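Local coordinates for protein glucosidase (Croceicoccus marinus, PDB 5Z3K) that probably hydrolyses O-glycosyl bonds as a family 39 beta-glucosidase of a deep-sea bacterium, at residues S81-D92 with N132-G142. Numbering follows the deposited sequence.
Sequences SDPASYNFAATD and NIVRHYVCGWG
His-136 lies flat on the Phe-88 ring. The two planes are 3° apart and the centroids 3.5 Å apart. His-136 CB sits against Phe-88 CZ at 3.5 Å, and CG meets CE2 of the same ring. With CG anti to the backbone N (chi1 176°), the imidazole extends from helix 123-138 over Phe-88. Its ND1 gives a hydrogen bond to the carbonyl O of Trp-141, 2.6 Å away. CD2 lies against Phe-88 CG, and CE1 rests over Phe-88 CD2. At the tip, NE2 donates in the ring plane to the syn lone pair of Asp-92 OD1 at 2.8 Å. The same OD1 takes a weak bond from Tyr-137 OH. Farther along, the six-membered ring of Trp-141 and Tyr-86 form an offset edge-to-face pair, Trp-141 giving the edge, while Pro-83 CG makes a CH-pi contact over that six-membered ring. Replacing His-136 by an alanine is likely to leave one face of Phe-88 without its stacking partner and Asp-92 OD1 without its straight hydrogen bond. The contact joins helix 89-100 and its preceding loop to the end of helix 123-138, outside the TIM barrel. Donation from both ring nitrogens, with a carboxylate at NE2, is consistent with a positively charged imidazole.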
ATOM      1  N   SER A  81     -18.852 -14.003 -24.731  1.00 27.45           N
ATOM      2  CA  SER A  81     -19.660 -14.835 -23.852  1.00 26.39           C
ATOM      3  C   SER A  81     -19.050 -16.207 -23.608  1.00 24.20           C
ATOM      4  O   SER A  81     -19.583 -16.969 -22.798  1.00 29.83           O
ATOM      5  CB  SER A  81     -21.063 -15.006 -24.435  1.00 32.41           C
ATOM      6  OG  SER A  81     -21.765 -13.785 -24.371  1.00 41.83           O
ATOM      7  N   ASP A  82     -17.960 -16.539 -24.291  1.00 29.96           N
ATOM      8  CA  ASP A  82     -17.337 -17.848 -24.180  1.00 28.00           C
ATOM      9  C   ASP A  82     -16.162 -17.766 -23.216  1.00 25.91           C
ATOM     10  O   ASP A  82     -15.210 -17.022 -23.490  1.00 24.50           O
ATOM     11  CB  ASP A  82     -16.863 -18.309 -25.555  1.00 28.18           C
ATOM     12  CG  ASP A  82     -16.359 -19.745 -25.563  1.00 29.13           C
ATOM     13  OD1 ASP A  82     -15.980 -20.270 -24.498  1.00 27.19           O
ATOM     14  OD2 ASP A  82     -16.324 -20.354 -26.655  1.00 34.56           O
ATOM     15  N   PRO A  83     -16.167 -18.507 -22.102  1.00 26.34           N
ATOM     16  CA  PRO A  83     -14.991 -18.502 -21.217  1.00 24.43           C
ATOM     17  C   PRO A  83     -13.700 -18.837 -21.934  1.00 24.44           C
ATOM     18  O   PRO A  83     -12.630 -18.373 -21.517  1.00 22.90           O
ATOM     19  CB  PRO A  83     -15.344 -19.562 -20.166  1.00 26.42           C
ATOM     20  CG  PRO A  83     -16.829 -19.548 -20.118  1.00 26.56           C
ATOM     21  CD  PRO A  83     -17.264 -19.319 -21.547  1.00 30.43           C
ATOM     22  N   ALA A  84     -13.768 -19.619 -23.014  1.00 21.19           N
ATOM     23  CA  ALA A  84     -12.564 -19.949 -23.768  1.00 24.44           C
ATOM     24  C   ALA A  84     -11.924 -18.723 -24.411  1.00 21.53           C
ATOM     25  O   ALA A  84     -10.763 -18.799 -24.823  1.00 19.89           O
ATOM     26  CB  ALA A  84     -12.883 -21.000 -24.833  1.00 23.42           C
ATOM     27  N   SER A  85     -12.643 -17.598 -24.507  1.00 19.10           N
ATOM     28  CA  SER A  85     -12.082 -16.384 -25.094  1.00 21.73           C
ATOM     29  C   SER A  85     -11.211 -15.599 -24.119  1.00 22.20           C
ATOM     30  O   SER A  85     -10.573 -14.622 -24.535  1.00 20.92           O
ATOM     31  CB  SER A  85     -13.199 -15.460 -25.607  1.00 21.45           C
ATOM     32  OG  SER A  85     -14.005 -16.092 -26.595  1.00 24.80           O
ATOM     33  N   TYR A  86     -11.178 -15.999 -22.852  1.00 19.69           N
ATOM     34  CA  TYR A  86     -10.487 -15.278 -21.792  1.00 17.54           C
ATOM     35  C   TYR A  86      -9.208 -16.009 -21.409  1.00 22.63           C
ATOM     36  O   TYR A  86      -9.111 -17.229 -21.538  1.00 22.43           O
ATOM     37  CB  TYR A  86     -11.381 -15.132 -20.560  1.00 17.17           C
ATOM     38  CG  TYR A  86     -12.587 -14.263 -20.802  1.00 17.57           C
ATOM     39  CD1 TYR A  86     -13.674 -14.737 -21.535  1.00 23.02           C
ATOM     40  CD2 TYR A  86     -12.637 -12.961 -20.319  1.00 16.62           C
ATOM     41  CE1 TYR A  86     -14.784 -13.938 -21.772  1.00 20.63           C
ATOM     42  CE2 TYR A  86     -13.750 -12.151 -20.549  1.00 15.13           C
ATOM     43  CZ  TYR A  86     -14.813 -12.653 -21.285  1.00 20.21           C
ATOM     44  OH  TYR A  86     -15.913 -11.861 -21.525  1.00 21.63           O
ATOM     45  N   ASN A  87      -8.229 -15.249 -20.925  1.00 16.71           N
ATOM     46  CA  ASN A  87      -6.915 -15.783 -20.555  1.00 18.44           C
ATOM     47  C   ASN A  87      -6.747 -15.536 -19.058  1.00 15.72           C
ATOM     48  O   ASN A  87      -6.149 -14.539 -18.638  1.00 14.51           O
ATOM     49  CB  ASN A  87      -5.803 -15.116 -21.415  1.00 18.22           C
ATOM     50  CG  ASN A  87      -4.394 -15.489 -20.977  1.00 17.24           C
ATOM     51  OD1 ASN A  87      -4.174 -16.516 -20.330  1.00 17.13           O
ATOM     52  ND2 ASN A  87      -3.431 -14.637 -21.325  1.00 18.05           N
ATOM     53  N   PHE A  88      -7.313 -16.439 -18.252  1.00 14.91           N
ATOM     54  CA  PHE A  88      -7.361 -16.274 -16.802  1.00 17.43           C
ATOM     55  C   PHE A  88      -6.238 -16.999 -16.060  1.00 14.46           C
ATOM     56  O   PHE A  88      -6.077 -16.772 -14.858  1.00 15.24           O
ATOM     57  CB  PHE A  88      -8.703 -16.777 -16.244  1.00 13.49           C
ATOM     58  CG  PHE A  88      -9.906 -15.918 -16.591  1.00 13.98           C
ATOM     59  CD1 PHE A  88      -9.908 -14.545 -16.368  1.00 16.06           C
ATOM     60  CD2 PHE A  88     -11.057 -16.503 -17.097  1.00 16.48           C
ATOM     61  CE1 PHE A  88     -11.036 -13.768 -16.658  1.00 16.31           C
ATOM     62  CE2 PHE A  88     -12.198 -15.730 -17.388  1.00 16.86           C
ATOM     63  CZ  PHE A  88     -12.179 -14.360 -17.173  1.00 17.13           C
ATOM     64  N   ALA A  89      -5.456 -17.845 -16.730  1.00 16.36           N
ATOM     65  CA  ALA A  89      -4.647 -18.828 -16.014  1.00 15.94           C
ATOM     66  C   ALA A  89      -3.689 -18.168 -15.027  1.00 15.11           C
ATOM     67  O   ALA A  89      -3.685 -18.503 -13.836  1.00 15.15           O
ATOM     68  CB  ALA A  89      -3.878 -19.712 -16.996  1.00 19.32           C
ATOM     69  N   ALA A  90      -2.850 -17.242 -15.501  1.00 11.20           N
ATOM     70  CA  ALA A  90      -1.843 -16.694 -14.593  1.00 10.73           C
ATOM     71  C   ALA A  90      -2.505 -15.843 -13.522  1.00 12.06           C
ATOM     72  O   ALA A  90      -2.121 -15.892 -12.345  1.00 12.09           O
ATOM     73  CB  ALA A  90      -0.805 -15.878 -15.371  1.00 15.51           C
ATOM     74  N   THR A  91      -3.513 -15.064 -13.915  1.00 12.02           N
ATOM     75  CA  THR A  91      -4.224 -14.239 -12.946  1.00 14.71           C
ATOM     76  C   THR A  91      -4.936 -15.108 -11.908  1.00 15.64           C
ATOM     77  O   THR A  91      -4.938 -14.787 -10.713  1.00 12.53           O
ATOM     78  CB  THR A  91      -5.212 -13.320 -13.668  1.00 13.72           C
ATOM     79  OG1 THR A  91      -4.522 -12.567 -14.671  1.00 14.42           O
ATOM     80  CG2 THR A  91      -5.858 -12.347 -12.672  1.00  9.89           C
ATOM     81  N   ASP A  92      -5.515 -16.230 -12.345  1.00 12.17           N
ATOM     82  CA  ASP A  92      -6.112 -17.177 -11.408  1.00 14.18           C
ATOM     83  C   ASP A  92      -5.097 -17.624 -10.368  1.00 11.13           C
ATOM     84  O   ASP A  92      -5.426 -17.770  -9.187  1.00 12.22           O
ATOM     85  CB  ASP A  92      -6.631 -18.417 -12.145  1.00 13.08           C
ATOM     86  CG  ASP A  92      -7.941 -18.183 -12.867  1.00 15.99           C
ATOM     87  OD1 ASP A  92      -8.533 -17.093 -12.733  1.00 13.68           O
ATOM     88  OD2 ASP A  92      -8.369 -19.112 -13.588  1.00 16.62           O
ATOM     89  N   ASN A 132     -17.656  -9.949 -17.429  1.00 20.49           N
ATOM     90  CA  ASN A 132     -17.381 -11.372 -17.253  1.00 20.78           C
ATOM     91  C   ASN A 132     -16.050 -11.638 -16.568  1.00 21.51           C
ATOM     92  O   ASN A 132     -15.883 -12.705 -15.968  1.00 19.25           O
ATOM     93  CB  ASN A 132     -17.434 -12.100 -18.597  1.00 17.19           C
ATOM     94  CG  ASN A 132     -18.860 -12.282 -19.094  1.00 24.51           C
ATOM     95  OD1 ASN A 132     -19.814 -12.225 -18.306  1.00 23.47           O
ATOM     96  ND2 ASN A 132     -19.015 -12.485 -20.400  1.00 24.80           N
ATOM     97  N   ILE A 133     -15.088 -10.715 -16.657  1.00 20.23           N
ATOM     98  CA  ILE A 133     -13.911 -10.828 -15.802  1.00 16.59           C
ATOM     99  C   ILE A 133     -14.333 -10.731 -14.346  1.00 18.06           C
ATOM    100  O   ILE A 133     -13.879 -11.506 -13.491  1.00 14.32           O
ATOM    101  CB  ILE A 133     -12.871  -9.751 -16.172  1.00 20.52           C
ATOM    102  CG1 ILE A 133     -12.258 -10.072 -17.536  1.00 17.28           C
ATOM    103  CG2 ILE A 133     -11.795  -9.624 -15.080  1.00 16.48           C
ATOM    104  CD1 ILE A 133     -11.590  -8.904 -18.194  1.00 14.26           C
ATOM    105  N   VAL A 134     -15.238  -9.796 -14.044  1.00 15.55           N
ATOM    106  CA  VAL A 134     -15.717  -9.649 -12.677  1.00 16.23           C
ATOM    107  C   VAL A 134     -16.490 -10.890 -12.253  1.00 19.09           C
ATOM    108  O   VAL A 134     -16.316 -11.395 -11.141  1.00 17.24           O
ATOM    109  CB  VAL A 134     -16.567  -8.370 -12.540  1.00 15.28           C
ATOM    110  CG1 VAL A 134     -17.168  -8.262 -11.144  1.00 17.13           C
ATOM    111  CG2 VAL A 134     -15.726  -7.131 -12.851  1.00 16.75           C
ATOM    112  N   ARG A 135     -17.352 -11.403 -13.137  1.00 19.73           N
ATOM    113  CA  ARG A 135     -18.116 -12.604 -12.814  1.00 19.37           C
ATOM    114  C   ARG A 135     -17.205 -13.806 -12.615  1.00 18.33           C
ATOM    115  O   ARG A 135     -17.512 -14.693 -11.813  1.00 19.20           O
ATOM    116  CB  ARG A 135     -19.130 -12.891 -13.922  1.00 20.71           C
ATOM    117  CG  ARG A 135     -20.338 -11.979 -13.893  1.00 20.51           C
ATOM    118  CD  ARG A 135     -21.394 -12.370 -14.933  1.00 27.61           C
ATOM    119  NE  ARG A 135     -22.478 -11.390 -14.926  1.00 26.96           N
ATOM    120  CZ  ARG A 135     -23.389 -11.294 -13.959  1.00 24.89           C
ATOM    121  NH1 ARG A 135     -23.370 -12.141 -12.936  1.00 30.28           N
ATOM    122  NH2 ARG A 135     -24.323 -10.354 -14.015  1.00 30.77           N
ATOM    123  N   HIS A 136     -16.094 -13.860 -13.346  1.00 16.04           N
ATOM    124  CA  HIS A 136     -15.145 -14.948 -13.146  1.00 16.26           C
ATOM    125  C   HIS A 136     -14.533 -14.903 -11.749  1.00 18.16           C
ATOM    126  O   HIS A 136     -14.331 -15.950 -11.122  1.00 15.02           O
ATOM    127  CB  HIS A 136     -14.062 -14.894 -14.223  1.00 14.22           C
ATOM    128  CG  HIS A 136     -12.981 -15.904 -14.046  1.00 16.80           C
ATOM    129  ND1 HIS A 136     -13.136 -17.234 -14.386  1.00 18.95           N
ATOM    130  CD2 HIS A 136     -11.720 -15.781 -13.569  1.00 16.29           C
ATOM    131  CE1 HIS A 136     -12.017 -17.885 -14.124  1.00 16.61           C
ATOM    132  NE2 HIS A 136     -11.144 -17.027 -13.622  1.00 16.62           N
ATOM    133  N   TYR A 137     -14.246 -13.711 -11.229  1.00 17.85           N
ATOM    134  CA  TYR A 137     -13.580 -13.627  -9.935  1.00 16.32           C
ATOM    135  C   TYR A 137     -14.531 -13.420  -8.763  1.00 18.94           C
ATOM    136  O   TYR A 137     -14.086 -13.501  -7.616  1.00 18.49           O
ATOM    137  CB  TYR A 137     -12.514 -12.521  -9.959  1.00 13.35           C
ATOM    138  CG  TYR A 137     -11.343 -12.966 -10.809  1.00 13.60           C
ATOM    139  CD1 TYR A 137     -10.563 -14.052 -10.417  1.00 14.43           C
ATOM    140  CD2 TYR A 137     -11.067 -12.364 -12.034  1.00 12.79           C
ATOM    141  CE1 TYR A 137      -9.514 -14.497 -11.192  1.00 16.00           C
ATOM    142  CE2 TYR A 137     -10.012 -12.805 -12.823  1.00 11.83           C
ATOM    143  CZ  TYR A 137      -9.238 -13.869 -12.398  1.00 12.93           C
ATOM    144  OH  TYR A 137      -8.203 -14.343 -13.186  1.00 14.11           O
ATOM    145  N   VAL A 138     -15.824 -13.189  -9.012  1.00 16.83           N
ATOM    146  CA  VAL A 138     -16.791 -12.939  -7.953  1.00 16.08           C
ATOM    147  C   VAL A 138     -17.880 -14.005  -7.898  1.00 18.94           C
ATOM    148  O   VAL A 138     -18.295 -14.411  -6.806  1.00 21.08           O
ATOM    149  CB  VAL A 138     -17.413 -11.531  -8.086  1.00 20.90           C
ATOM    150  CG1 VAL A 138     -18.506 -11.329  -7.035  1.00 20.01           C
ATOM    151  CG2 VAL A 138     -16.329 -10.452  -7.943  1.00 18.80           C
ATOM    152  N   CYS A 139     -18.350 -14.486  -9.056  1.00 21.12           N
ATOM    153  CA  CYS A 139     -19.487 -15.404  -9.117  1.00 19.92           C
ATOM    154  C   CYS A 139     -19.126 -16.782  -9.667  1.00 26.00           C
ATOM    155  O   CYS A 139     -20.025 -17.536 -10.046  1.00 24.64           O
ATOM    156  CB  CYS A 139     -20.614 -14.794  -9.962  1.00 25.58           C
ATOM    157  SG  CYS A 139     -21.090 -13.140  -9.427  1.00 36.94           S
ATOM    158  N   GLY A 140     -17.844 -17.133  -9.733  1.00 19.14           N
ATOM    159  CA  GLY A 140     -17.465 -18.446 -10.234  1.00 21.75           C
ATOM    160  C   GLY A 140     -17.595 -18.666 -11.728  1.00 22.30           C
ATOM    161  O   GLY A 140     -17.430 -19.804 -12.179  1.00 23.45           O
ATOM    162  N   TRP A 141     -17.863 -17.623 -12.515  1.00 19.86           N
ATOM    163  CA  TRP A 141     -18.068 -17.777 -13.954  1.00 24.87           C
ATOM    164  C   TRP A 141     -16.816 -18.311 -14.640  1.00 23.08           C
ATOM    165  O   TRP A 141     -15.698 -17.888 -14.338  1.00 21.09           O
ATOM    166  CB  TRP A 141     -18.464 -16.426 -14.559  1.00 22.59           C
ATOM    167  CG  TRP A 141     -18.910 -16.448 -15.988  1.00 22.15           C
ATOM    168  CD1 TRP A 141     -20.179 -16.672 -16.446  1.00 29.03           C
ATOM    169  CD2 TRP A 141     -18.103 -16.196 -17.150  1.00 21.23           C
ATOM    170  NE1 TRP A 141     -20.208 -16.595 -17.818  1.00 30.45           N
ATOM    171  CE2 TRP A 141     -18.948 -16.303 -18.276  1.00 29.85           C
ATOM    172  CE3 TRP A 141     -16.750 -15.891 -17.349  1.00 19.62           C
ATOM    173  CZ2 TRP A 141     -18.483 -16.120 -19.583  1.00 25.13           C
ATOM    174  CZ3 TRP A 141     -16.288 -15.712 -18.639  1.00 22.15           C
ATOM    175  CH2 TRP A 141     -17.156 -15.824 -19.747  1.00 25.68           C
ATOM    176  N   GLY A 142     -17.008 -19.243 -15.579  1.00 20.83           N
ATOM    177  CA  GLY A 142     -15.895 -19.788 -16.334  1.00 20.94           C
ATOM    178  C   GLY A 142     -14.857 -20.444 -15.448  1.00 24.58           C
ATOM    179  O   GLY A 142     -13.656 -20.168 -15.567  1.00 20.57           O
TER
HETATM  180  O   HOH W   1     -21.687 -12.484 -22.301  1.00 39.31           O